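Tyrosinase (Aspergillus oryzae, PDB 6JU8) probably oxidises L-tyrosine and L-dopa to L-dopaquinone with molecular oxygen at a dinuclear copper centre, as a melanin-forming tyrosinase. Local coordinates at residues A264-D278 and N324-W338. The protein carries 1 engineered substitution. Numbering follows the deposited sequence.
Sequences ALNEHPWYQNLDGWD and NWMNLEAIHNNVHNW. With CU (copper (II) ion), chain D.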
ATOM      1  N   ALA A 264      -8.359 -12.004  -2.811  1.00  8.75           N
ATOM      2  CA  ALA A 264      -7.948 -13.339  -3.212  1.00  8.41           C
ATOM      3  C   ALA A 264      -8.349 -14.381  -2.174  1.00  9.22           C
ATOM      4  O   ALA A 264      -8.784 -15.467  -2.533  1.00  9.96           O
ATOM      5  CB  ALA A 264      -6.429 -13.375  -3.383  1.00  9.73           C
ATOM      6  N   LEU A 265      -8.195 -14.097  -0.884  1.00  9.41           N
ATOM      7  CA  LEU A 265      -8.585 -15.042   0.159  1.00  9.61           C
ATOM      8  C   LEU A 265     -10.053 -15.410   0.021  1.00  9.53           C
ATOM      9  O   LEU A 265     -10.392 -16.588   0.191  1.00 11.02           O
ATOM     10  CB  LEU A 265      -8.295 -14.481   1.547  1.00 10.14           C
ATOM     11  CG  LEU A 265      -6.844 -14.252   1.933  1.00 11.26           C
ATOM     12  CD1 LEU A 265      -6.828 -13.432   3.224  1.00 14.13           C
ATOM     13  CD2 LEU A 265      -6.105 -15.559   2.134  1.00 12.87           C
ATOM     14  N   ASN A 266     -10.901 -14.420  -0.277  1.00 10.06           N
ATOM     15  CA  ASN A 266     -12.332 -14.670  -0.338  1.00 10.44           C
ATOM     16  C   ASN A 266     -12.812 -15.153  -1.688  1.00 11.15           C
ATOM     17  O   ASN A 266     -13.860 -15.825  -1.751  1.00 13.36           O
ATOM     18  CB  ASN A 266     -13.070 -13.402   0.130  1.00 11.05           C
ATOM     19  CG  ASN A 266     -12.817 -13.193   1.612  1.00 10.39           C
ATOM     20  OD1 ASN A 266     -13.326 -13.933   2.465  1.00 11.35           O
ATOM     21  ND2 ASN A 266     -11.990 -12.195   1.928  1.00 11.99           N
ATOM     22  N   GLU A 267     -12.056 -14.923  -2.754  1.00  9.93           N
ATOM     23  CA  GLU A 267     -12.345 -15.501  -4.069  1.00 11.67           C
ATOM     24  C   GLU A 267     -11.759 -16.906  -4.230  1.00 10.61           C
ATOM     25  O   GLU A 267     -12.230 -17.640  -5.101  1.00 13.00           O
ATOM     26  CB  GLU A 267     -11.809 -14.606  -5.193  1.00 12.32           C
ATOM     27  CG  GLU A 267     -12.609 -13.313  -5.345  1.00 14.77           C
ATOM     28  CD  GLU A 267     -12.530 -12.705  -6.724  1.00 17.68           C
ATOM     29  OE1 GLU A 267     -13.274 -11.736  -6.965  1.00 20.95           O
ATOM     30  OE2 GLU A 267     -11.744 -13.171  -7.572  1.00 22.07           O
ATOM     31  N   HIS A 268     -10.788 -17.257  -3.405  1.00 10.39           N
ATOM     32  CA  HIS A 268     -10.146 -18.559  -3.337  1.00 10.40           C
ATOM     33  C   HIS A 268      -9.842 -19.194  -4.682  1.00 10.62           C
ATOM     34  O   HIS A 268     -10.300 -20.311  -4.943  1.00 12.45           O
ATOM     35  CB  HIS A 268     -10.985 -19.494  -2.450  1.00 12.82           C
ATOM     36  CG  HIS A 268     -12.418 -19.646  -2.836  1.00 11.98           C
ATOM     37  ND1 HIS A 268     -12.862 -20.461  -3.847  1.00 15.58           N
ATOM     38  CD2 HIS A 268     -13.525 -19.068  -2.306  1.00 11.75           C
ATOM     39  CE1 HIS A 268     -14.182 -20.379  -3.960  1.00 15.94           C
ATOM     40  NE2 HIS A 268     -14.604 -19.562  -3.020  1.00 14.60           N
ATOM     41  N   PRO A 269      -9.040 -18.554  -5.531  1.00 11.08           N
ATOM     42  CA  PRO A 269      -8.704 -19.167  -6.826  1.00 11.78           C
ATOM     43  C   PRO A 269      -7.674 -20.268  -6.674  1.00 11.08           C
ATOM     44  O   PRO A 269      -6.468 -20.046  -6.797  1.00 12.72           O
ATOM     45  CB  PRO A 269      -8.175 -17.962  -7.607  1.00 13.93           C
ATOM     46  CG  PRO A 269      -7.599 -17.047  -6.576  1.00 12.85           C
ATOM     47  CD  PRO A 269      -8.448 -17.219  -5.351  1.00 12.14           C
ATOM     48  N   TRP A 270      -8.189 -21.476  -6.383  1.00 11.92           N
ATOM     49  CA  TRP A 270      -7.316 -22.629  -6.184  1.00 12.16           C
ATOM     50  C   TRP A 270      -6.501 -22.899  -7.444  1.00 12.02           C
ATOM     51  O   TRP A 270      -7.086 -22.854  -8.542  1.00 15.29           O
ATOM     52  CB  TRP A 270      -8.136 -23.900  -5.892  1.00 11.75           C
ATOM     53  CG  TRP A 270      -9.066 -23.692  -4.723  1.00 10.93           C
ATOM     54  CD1 TRP A 270     -10.412 -23.452  -4.743  1.00 11.01           C
ATOM     55  CD2 TRP A 270      -8.708 -23.719  -3.337  1.00 10.18           C
ATOM     56  NE1 TRP A 270     -10.905 -23.319  -3.464  1.00 11.00           N
ATOM     57  CE2 TRP A 270      -9.873 -23.479  -2.584  1.00 10.22           C
ATOM     58  CE3 TRP A 270      -7.488 -23.931  -2.686  1.00 10.45           C
ATOM     59  CZ2 TRP A 270      -9.853 -23.439  -1.188  1.00 11.05           C
ATOM     60  CZ3 TRP A 270      -7.493 -23.882  -1.297  1.00 10.20           C
ATOM     61  CH2 TRP A 270      -8.647 -23.640  -0.557  1.00 10.68           C
ATOM     62  N   TYR A 271      -5.218 -23.215  -7.337  1.00 11.31           N
ATOM     63  CA  TYR A 271      -4.445 -23.487  -8.558  1.00 13.53           C
ATOM     64  C   TYR A 271      -4.655 -24.920  -9.055  1.00 15.41           C
ATOM     65  O   TYR A 271      -4.452 -25.221 -10.244  1.00 18.22           O
ATOM     66  CB  TYR A 271      -2.958 -23.170  -8.390  1.00 16.06           C
ATOM     67  CG  TYR A 271      -2.166 -24.062  -7.455  1.00 15.25           C
ATOM     68  CD1 TYR A 271      -1.683 -25.304  -7.849  1.00 16.18           C
ATOM     69  CD2 TYR A 271      -1.908 -23.644  -6.152  1.00 14.19           C
ATOM     70  CE1 TYR A 271      -0.958 -26.136  -6.999  1.00 18.20           C
ATOM     71  CE2 TYR A 271      -1.193 -24.456  -5.299  1.00 15.64           C
ATOM     72  CZ  TYR A 271      -0.717 -25.687  -5.713  1.00 19.11           C
ATOM     73  OH  TYR A 271      -0.001 -26.471  -4.824  1.00 19.66           O
ATOM     74  N   GLN A 272      -5.058 -25.820  -8.170  1.00 14.76           N
ATOM     75  CA  GLN A 272      -5.259 -27.214  -8.570  1.00 16.19           C
ATOM     76  C   GLN A 272      -6.490 -27.372  -9.463  1.00 20.26           C
ATOM     77  O   GLN A 272      -7.419 -26.569  -9.401  1.00 19.47           O
ATOM     78  CB  GLN A 272      -5.420 -28.077  -7.320  1.00 17.67           C
ATOM     79  CG  GLN A 272      -4.167 -28.273  -6.487  1.00 16.54           C
ATOM     80  CD  GLN A 272      -4.020 -27.164  -5.459  1.00 15.26           C
ATOM     81  OE1 GLN A 272      -4.712 -26.141  -5.470  1.00 15.16           O
ATOM     82  NE2 GLN A 272      -3.059 -27.343  -4.572  1.00 19.85           N
ATOM     83  N   ASN A 273      -6.449 -28.416 -10.291  1.00 20.22           N
ATOM     84  CA  ASN A 273      -7.585 -28.830 -11.113  1.00 22.26           C
ATOM     85  C   ASN A 273      -8.663 -29.451 -10.229  1.00 21.78           C
ATOM     86  O   ASN A 273      -8.422 -30.533  -9.682  1.00 24.13           O
ATOM     87  CB  ASN A 273      -7.086 -29.826 -12.150  1.00 29.46           C
ATOM     88  CG  ASN A 273      -8.158 -30.527 -12.949  1.00 35.59           C
ATOM     89  OD1 ASN A 273      -9.308 -30.089 -12.973  1.00 40.03           O
ATOM     90  ND2 ASN A 273      -7.777 -31.618 -13.615  1.00 45.23           N
ATOM     91  N   LEU A 274      -9.805 -28.798 -10.067  1.00 19.37           N
ATOM     92  CA  LEU A 274     -10.886 -29.312  -9.224  1.00 18.41           C
ATOM     93  C   LEU A 274     -12.014 -29.897 -10.076  1.00 19.80           C
ATOM     94  O   LEU A 274     -13.161 -30.100  -9.656  1.00 21.60           O
ATOM     95  CB  LEU A 274     -11.405 -28.253  -8.263  1.00 21.09           C
ATOM     96  CG  LEU A 274     -10.440 -27.673  -7.223  1.00 23.67           C
ATOM     97  CD1 LEU A 274     -11.182 -26.825  -6.177  1.00 22.92           C
ATOM     98  CD2 LEU A 274      -9.612 -28.747  -6.528  1.00 24.28           C
ATOM     99  N   ASP A 275     -11.705 -30.197 -11.336  1.00 21.45           N
ATOM    100  CA  ASP A 275     -12.720 -30.789 -12.210  1.00 22.83           C
ATOM    101  C   ASP A 275     -13.233 -32.063 -11.551  1.00 23.72           C
ATOM    102  O   ASP A 275     -12.451 -32.899 -11.076  1.00 26.68           O
ATOM    103  CB  ASP A 275     -12.118 -31.033 -13.591  1.00 23.78           C
ATOM    104  CG  ASP A 275     -13.079 -31.319 -14.713  1.00 30.88           C
ATOM    105  OD1 ASP A 275     -14.254 -30.892 -14.682  1.00 31.34           O
ATOM    106  OD2 ASP A 275     -12.655 -31.992 -15.691  1.00 52.29           O
ATOM    107  N   GLY A 276     -14.552 -32.257 -11.496  1.00 23.97           N
ATOM    108  CA  GLY A 276     -15.082 -33.499 -10.931  1.00 25.08           C
ATOM    109  C   GLY A 276     -15.382 -33.409  -9.447  1.00 21.88           C
ATOM    110  O   GLY A 276     -15.990 -34.319  -8.874  1.00 25.55           O
ATOM    111  N   TRP A 277     -14.989 -32.315  -8.784  1.00 21.53           N
ATOM    112  CA  TRP A 277     -15.272 -32.157  -7.361  1.00 20.28           C
ATOM    113  C   TRP A 277     -16.750 -31.915  -7.092  1.00 19.77           C
ATOM    114  O   TRP A 277     -17.468 -31.446  -7.966  1.00 21.79           O
ATOM    115  CB  TRP A 277     -14.479 -30.994  -6.764  1.00 19.96           C
ATOM    116  CG  TRP A 277     -13.082 -31.354  -6.355  1.00 20.88           C
ATOM    117  CD1 TRP A 277     -12.154 -32.071  -7.048  1.00 20.55           C
ATOM    118  CD2 TRP A 277     -12.474 -30.979  -5.112  1.00 19.10           C
ATOM    119  NE1 TRP A 277     -10.984 -32.169  -6.308  1.00 22.38           N
ATOM    120  CE2 TRP A 277     -11.161 -31.505  -5.112  1.00 20.40           C
ATOM    121  CE3 TRP A 277     -12.924 -30.249  -4.003  1.00 20.47           C
ATOM    122  CZ2 TRP A 277     -10.283 -31.327  -4.044  1.00 18.50           C
ATOM    123  CZ3 TRP A 277     -12.039 -30.076  -2.944  1.00 20.01           C
ATOM    124  CH2 TRP A 277     -10.745 -30.610  -2.972  1.00 20.05           C
ATOM    125  N   ASP A 278     -17.166 -32.214  -5.864  1.00 21.95           N
ATOM    126  CA  ASP A 278     -18.550 -32.016  -5.463  1.00 22.58           C
ATOM    127  C   ASP A 278     -18.922 -30.542  -5.533  1.00 22.15           C
ATOM    128  O   ASP A 278     -20.049 -30.191  -5.861  1.00 27.83           O
ATOM    129  CB  ASP A 278     -18.841 -32.545  -4.059  1.00 26.96           C
ATOM    130  CG  ASP A 278     -18.068 -31.903  -2.926  1.00 29.49           C
ATOM    131  OD1 ASP A 278     -16.816 -31.902  -2.946  1.00 32.49           O
ATOM    132  OD2 ASP A 278     -18.691 -31.393  -1.961  1.00 53.86           O
ATOM    133  N   ASN A 324     -12.482 -34.493  -2.928  1.00 32.55           N
ATOM    134  CA  ASN A 324     -13.305 -33.520  -2.232  1.00 26.25           C
ATOM    135  C   ASN A 324     -12.646 -33.050  -0.938  1.00 18.74           C
ATOM    136  O   ASN A 324     -13.283 -32.465  -0.063  1.00 19.61           O
ATOM    137  CB  ASN A 324     -14.700 -34.084  -1.990  1.00 25.95           C
ATOM    138  CG  ASN A 324     -15.449 -34.204  -3.312  1.00 33.03           C
ATOM    139  OD1 ASN A 324     -15.228 -33.451  -4.261  1.00 48.49           O
ATOM    140  ND2 ASN A 324     -16.350 -35.176  -3.379  1.00 43.83           N
ATOM    141  N   TRP A 325     -11.340 -33.234  -0.817  1.00 16.17           N
ATOM    142  CA  TRP A 325     -10.575 -32.566   0.241  1.00 13.93           C
ATOM    143  C   TRP A 325      -9.170 -32.313  -0.304  1.00 12.31           C
ATOM    144  O   TRP A 325      -8.736 -32.971  -1.250  1.00 14.81           O
ATOM    145  CB  TRP A 325     -10.529 -33.366   1.548  1.00 15.46           C
ATOM    146  CG  TRP A 325      -9.867 -34.707   1.408  1.00 16.24           C
ATOM    147  CD1 TRP A 325     -10.477 -35.882   1.061  1.00 17.77           C
ATOM    148  CD2 TRP A 325      -8.481 -35.007   1.595  1.00 16.64           C
ATOM    149  NE1 TRP A 325      -9.556 -36.898   1.025  1.00 18.84           N
ATOM    150  CE2 TRP A 325      -8.326 -36.392   1.343  1.00 18.91           C
ATOM    151  CE3 TRP A 325      -7.343 -34.275   1.939  1.00 18.64           C
ATOM    152  CZ2 TRP A 325      -7.094 -37.053   1.428  1.00 23.00           C
ATOM    153  CZ3 TRP A 325      -6.123 -34.928   2.026  1.00 21.84           C
ATOM    154  CH2 TRP A 325      -6.009 -36.304   1.773  1.00 22.16           C
ATOM    155  N   MET A 326      -8.474 -31.390   0.340  1.00 11.86           N
ATOM    156  CA  MET A 326      -7.137 -30.978  -0.073  1.00 11.83           C
ATOM    157  C   MET A 326      -6.179 -31.074   1.109  1.00 10.96           C
ATOM    158  O   MET A 326      -6.547 -30.686   2.219  1.00 11.64           O
ATOM    159  CB  MET A 326      -7.202 -29.539  -0.595  1.00 13.50           C
ATOM    160  CG  MET A 326      -5.874 -28.964  -1.044  1.00 13.31           C
ATOM    161  SD  MET A 326      -6.089 -27.339  -1.780  1.00 13.50           S
ATOM    162  CE  MET A 326      -6.935 -27.725  -3.302  1.00 15.36           C
ATOM    163  N   ASN A 327      -4.965 -31.585   0.903  1.00 10.95           N
ATOM    164  CA  ASN A 327      -4.013 -31.757   2.000  1.00 10.34           C
ATOM    165  C   ASN A 327      -3.503 -30.421   2.557  1.00  9.13           C
ATOM    166  O   ASN A 327      -3.644 -29.352   1.960  1.00 10.32           O
ATOM    167  CB  ASN A 327      -2.865 -32.653   1.528  1.00 12.16           C
ATOM    168  CG  ASN A 327      -1.991 -32.001   0.493  1.00 10.62           C
ATOM    169  OD1 ASN A 327      -1.193 -31.128   0.812  1.00 10.97           O
ATOM    170  ND2 ASN A 327      -2.117 -32.419  -0.769  1.00 15.02           N
ATOM    171  N   LEU A 328      -2.874 -30.492   3.734  1.00  9.07           N
ATOM    172  CA  LEU A 328      -2.383 -29.317   4.435  1.00  7.93           C
ATOM    173  C   LEU A 328      -1.416 -28.477   3.603  1.00  9.04           C
ATOM    174  O   LEU A 328      -1.493 -27.240   3.534  1.00  9.24           O
ATOM    175  CB  LEU A 328      -1.627 -29.775   5.693  1.00  8.76           C
ATOM    176  CG  LEU A 328      -0.962 -28.663   6.512  1.00  8.05           C
ATOM    177  CD1 LEU A 328      -2.023 -27.923   7.323  1.00 10.74           C
ATOM    178  CD2 LEU A 328       0.110 -29.254   7.418  1.00 10.53           C
ATOM    179  N   GLU A 329      -0.469 -29.147   2.933  1.00  8.44           N
ATOM    180  CA  GLU A 329       0.556 -28.409   2.199  1.00  8.61           C
ATOM    181  C   GLU A 329      -0.067 -27.691   1.000  1.00  9.07           C
ATOM    182  O   GLU A 329       0.287 -26.537   0.735  1.00  9.10           O
ATOM    183  CB  GLU A 329       1.655 -29.358   1.729  1.00 10.30           C
ATOM    184  CG  GLU A 329       2.834 -28.636   1.101  1.00 10.53           C
ATOM    185  CD  GLU A 329       4.005 -29.541   0.779  1.00 10.09           C
ATOM    186  OE1 GLU A 329       3.906 -30.787   0.816  1.00 10.82           O
ATOM    187  OE2 GLU A 329       5.056 -28.963   0.434  1.00 11.54           O
ATOM    188  N   ALA A 330      -0.980 -28.348   0.299  1.00  9.52           N
ATOM    189  CA  ALA A 330      -1.663 -27.750  -0.855  1.00  9.81           C
ATOM    190  C   ALA A 330      -2.464 -26.531  -0.425  1.00  8.91           C
ATOM    191  O   ALA A 330      -2.486 -25.498  -1.107  1.00  9.75           O
ATOM    192  CB  ALA A 330      -2.543 -28.817  -1.516  1.00 11.31           C
ATOM    193  N   ILE A 331      -3.215 -26.631   0.681  1.00  8.90           N
ATOM    194  CA  ILE A 331      -3.953 -25.460   1.155  1.00  8.68           C
ATOM    195  C   ILE A 331      -2.969 -24.327   1.437  1.00  8.64           C
ATOM    196  O   ILE A 331      -3.133 -23.176   1.031  1.00 10.23           O
ATOM    197  CB  ILE A 331      -4.800 -25.754   2.405  1.00  8.99           C
ATOM    198  CG1 ILE A 331      -5.929 -26.750   2.088  1.00 10.14           C
ATOM    199  CG2 ILE A 331      -5.358 -24.471   2.996  1.00 11.01           C
ATOM    200  CD1 ILE A 331      -6.734 -27.190   3.298  1.00 11.34           C
ATOM    201  N   HIS A 332      -1.917 -24.649   2.189  1.00  8.72           N
ATOM    202  CA  HIS A 332      -0.868 -23.698   2.541  1.00  8.10           C
ATOM    203  C   HIS A 332      -0.261 -23.032   1.315  1.00  8.68           C
ATOM    204  O   HIS A 332       0.048 -21.832   1.372  1.00  8.87           O
ATOM    205  CB  HIS A 332       0.195 -24.448   3.347  1.00 11.03           C
ATOM    206  CG  HIS A 332       1.623 -24.086   3.094  1.00  9.78           C
ATOM    207  ND1 HIS A 332       2.366 -24.596   2.042  1.00 11.13           N
ATOM    208  CD2 HIS A 332       2.474 -23.306   3.803  1.00  9.40           C
ATOM    209  CE1 HIS A 332       3.602 -24.125   2.118  1.00 11.00           C
ATOM    210  NE2 HIS A 332       3.708 -23.322   3.186  1.00 10.19           N
ATOM    211  N   ASN A 333      -0.070 -23.758   0.218  1.00  8.89           N
ATOM    212  CA  ASN A 333       0.522 -23.210  -1.013  1.00  8.90           C
ATOM    213  C   ASN A 333      -0.406 -22.176  -1.613  1.00  8.63           C
ATOM    214  O   ASN A 333       0.047 -21.117  -2.071  1.00 10.32           O
ATOM    215  CB  ASN A 333       0.711 -24.354  -2.015  1.00 10.83           C
ATOM    216  CG  ASN A 333       1.837 -25.320  -1.698  1.00 10.51           C
ATOM    217  OD1 ASN A 333       2.590 -25.125  -0.762  1.00 12.00           O
ATOM    218  ND2 ASN A 333       1.888 -26.395  -2.486  1.00 12.44           N
ATOM    219  N   ASN A 334      -1.696 -22.476  -1.649  1.00  8.52           N
ATOM    220  CA  ASN A 334      -2.670 -21.513  -2.160  1.00  8.66           C
ATOM    221  C   ASN A 334      -2.657 -20.260  -1.297  1.00  8.28           C
ATOM    222  O   ASN A 334      -2.677 -19.134  -1.819  1.00  9.23           O
ATOM    223  CB  ASN A 334      -4.053 -22.163  -2.195  1.00  9.94           C
ATOM    224  CG  ASN A 334      -4.219 -23.030  -3.419  1.00  9.87           C
ATOM    225  OD1 ASN A 334      -4.477 -22.526  -4.516  1.00 10.16           O
ATOM    226  ND2 ASN A 334      -4.113 -24.339  -3.243  1.00 10.99           N
ATOM    227  N   VAL A 335      -2.652 -20.394   0.032  1.00  7.99           N
ATOM    228  CA  VAL A 335      -2.663 -19.193   0.875  1.00  8.48           C
ATOM    229  C   VAL A 335      -1.417 -18.366   0.625  1.00  8.43           C
ATOM    230  O   VAL A 335      -1.500 -17.132   0.528  1.00  8.75           O
ATOM    231  CB  VAL A 335      -2.825 -19.579   2.356  1.00  8.60           C
ATOM    232  CG1 VAL A 335      -2.705 -18.336   3.213  1.00  9.91           C
ATOM    233  CG2 VAL A 335      -4.172 -20.253   2.565  1.00 10.40           C
ATOM    234  N   HIS A 336      -0.235 -18.978   0.461  1.00  9.16           N
ATOM    235  CA  HIS A 336       0.957 -18.219   0.066  1.00  8.91           C
ATOM    236  C   HIS A 336       0.690 -17.394  -1.196  1.00  8.58           C
ATOM    237  O   HIS A 336       1.016 -16.205  -1.272  1.00  9.00           O
ATOM    238  CB  HIS A 336       2.108 -19.179  -0.224  1.00  8.28           C
ATOM    239  CG  HIS A 336       3.018 -19.497   0.918  1.00  8.43           C
ATOM    240  ND1 HIS A 336       3.962 -18.597   1.372  1.00 10.48           N
ATOM    241  CD2 HIS A 336       3.176 -20.607   1.677  1.00  9.37           C
ATOM    242  CE1 HIS A 336       4.666 -19.136   2.346  1.00 10.18           C
ATOM    243  NE2 HIS A 336       4.190 -20.346   2.588  1.00  9.36           N
ATOM    244  N   ASN A 337       0.095 -18.035  -2.214  1.00  8.58           N
ATOM    245  CA  ASN A 337      -0.157 -17.322  -3.473  1.00  9.09           C
ATOM    246  C   ASN A 337      -1.100 -16.146  -3.247  1.00  8.32           C
ATOM    247  O   ASN A 337      -0.898 -15.052  -3.805  1.00  9.58           O
ATOM    248  CB  ASN A 337      -0.772 -18.273  -4.499  1.00 10.60           C
ATOM    249  CG  ASN A 337       0.249 -19.250  -5.051  1.00 10.91           C
ATOM    250  OD1 ASN A 337       1.450 -19.030  -4.962  1.00 14.48           O
ATOM    251  ND2 ASN A 337      -0.284 -20.319  -5.639  1.00 15.39           N
ATOM    252  N   TRP A 338      -2.159 -16.386  -2.479  1.00  8.67           N
ATOM    253  CA  TRP A 338      -3.211 -15.367  -2.330  1.00  8.85           C
ATOM    254  C   TRP A 338      -2.733 -14.198  -1.490  1.00  8.24           C
ATOM    255  O   TRP A 338      -3.190 -13.081  -1.692  1.00  9.95           O
ATOM    256  CB  TRP A 338      -4.488 -15.992  -1.738  1.00  9.09           C
ATOM    257  CG  TRP A 338      -5.016 -17.105  -2.596  1.00  8.52           C
ATOM    258  CD1 TRP A 338      -4.782 -17.324  -3.920  1.00 10.45           C
ATOM    259  CD2 TRP A 338      -5.881 -18.149  -2.134  1.00  8.22           C
ATOM    260  NE1 TRP A 338      -5.450 -18.466  -4.310  1.00 10.81           N
ATOM    261  CE2 TRP A 338      -6.131 -18.984  -3.244  1.00  9.78           C
ATOM    262  CE3 TRP A 338      -6.475 -18.480  -0.905  1.00  9.66           C
ATOM    263  CZ2 TRP A 338      -6.939 -20.124  -3.178  1.00  9.09           C
ATOM    264  CZ3 TRP A 338      -7.267 -19.602  -0.850  1.00  9.58           C
ATOM    265  CH2 TRP A 338      -7.512 -20.420  -1.971  1.00  9.33           C
TER
HETATM  266 CU    CU D 502       4.940 -21.621   3.770  0.53 10.87          CU
HETATM  267  O   HOH W   1      -3.214 -20.378  -5.753  1.00 14.36           O
HETATM  268  O   HOH W   2       6.986 -22.460   3.251  1.00 22.12           O
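The Trp338 indole is sandwiched: His268 CA and the proline carbon Pro269 CD lie over one face, Asn334 O of its own helix over the other. His268 CA sits 3.8 Å from the centroid of the Trp338 six-membered ring, a CH-pi contact. In the ring plane, Trp338 NE1 donates to Pro269 O (3.1 Å), meeting that carbonyl from above its plane; tryptophan thus offers both a broad face for carbons and an edge N-H. The far edge of Trp338 points at the face of Trp270 in a T-shaped pair, planes at 66°; the flexible thioether of Met326 brings SD obliquely to Trp270, a Met-aromatic contact, while Trp270 NE1 bonds to Pro281 O. Trp277 is covered by Asn324 CA on one face and Leu274 CD2 on the other.

Asn334 suits its place because an amide both accepts and donates. With CG beside the backbone N (chi1 -81°), OD1 takes Tyr271 N on a lone pair at 3.0 Å, and ND2 gives a nearly straight bond (173°) to Gln272 OE1 at 2.9 Å. ND2 also donates to Ala330 O, so three protein bonds, and a water that donates to OD1, fix the amide's rotation. Asn333 ND2 reaches Tyr271 OH at 3.0 Å, a hydroxyl shared with Glu311.

The loop after helix 258-267 is thus fastened along the outer side of helix 328-340, whose His332 and His336, with His376, bind one copper: the histidine-bearing helix arrangement of the type 3 dicopper site of tyrosinases.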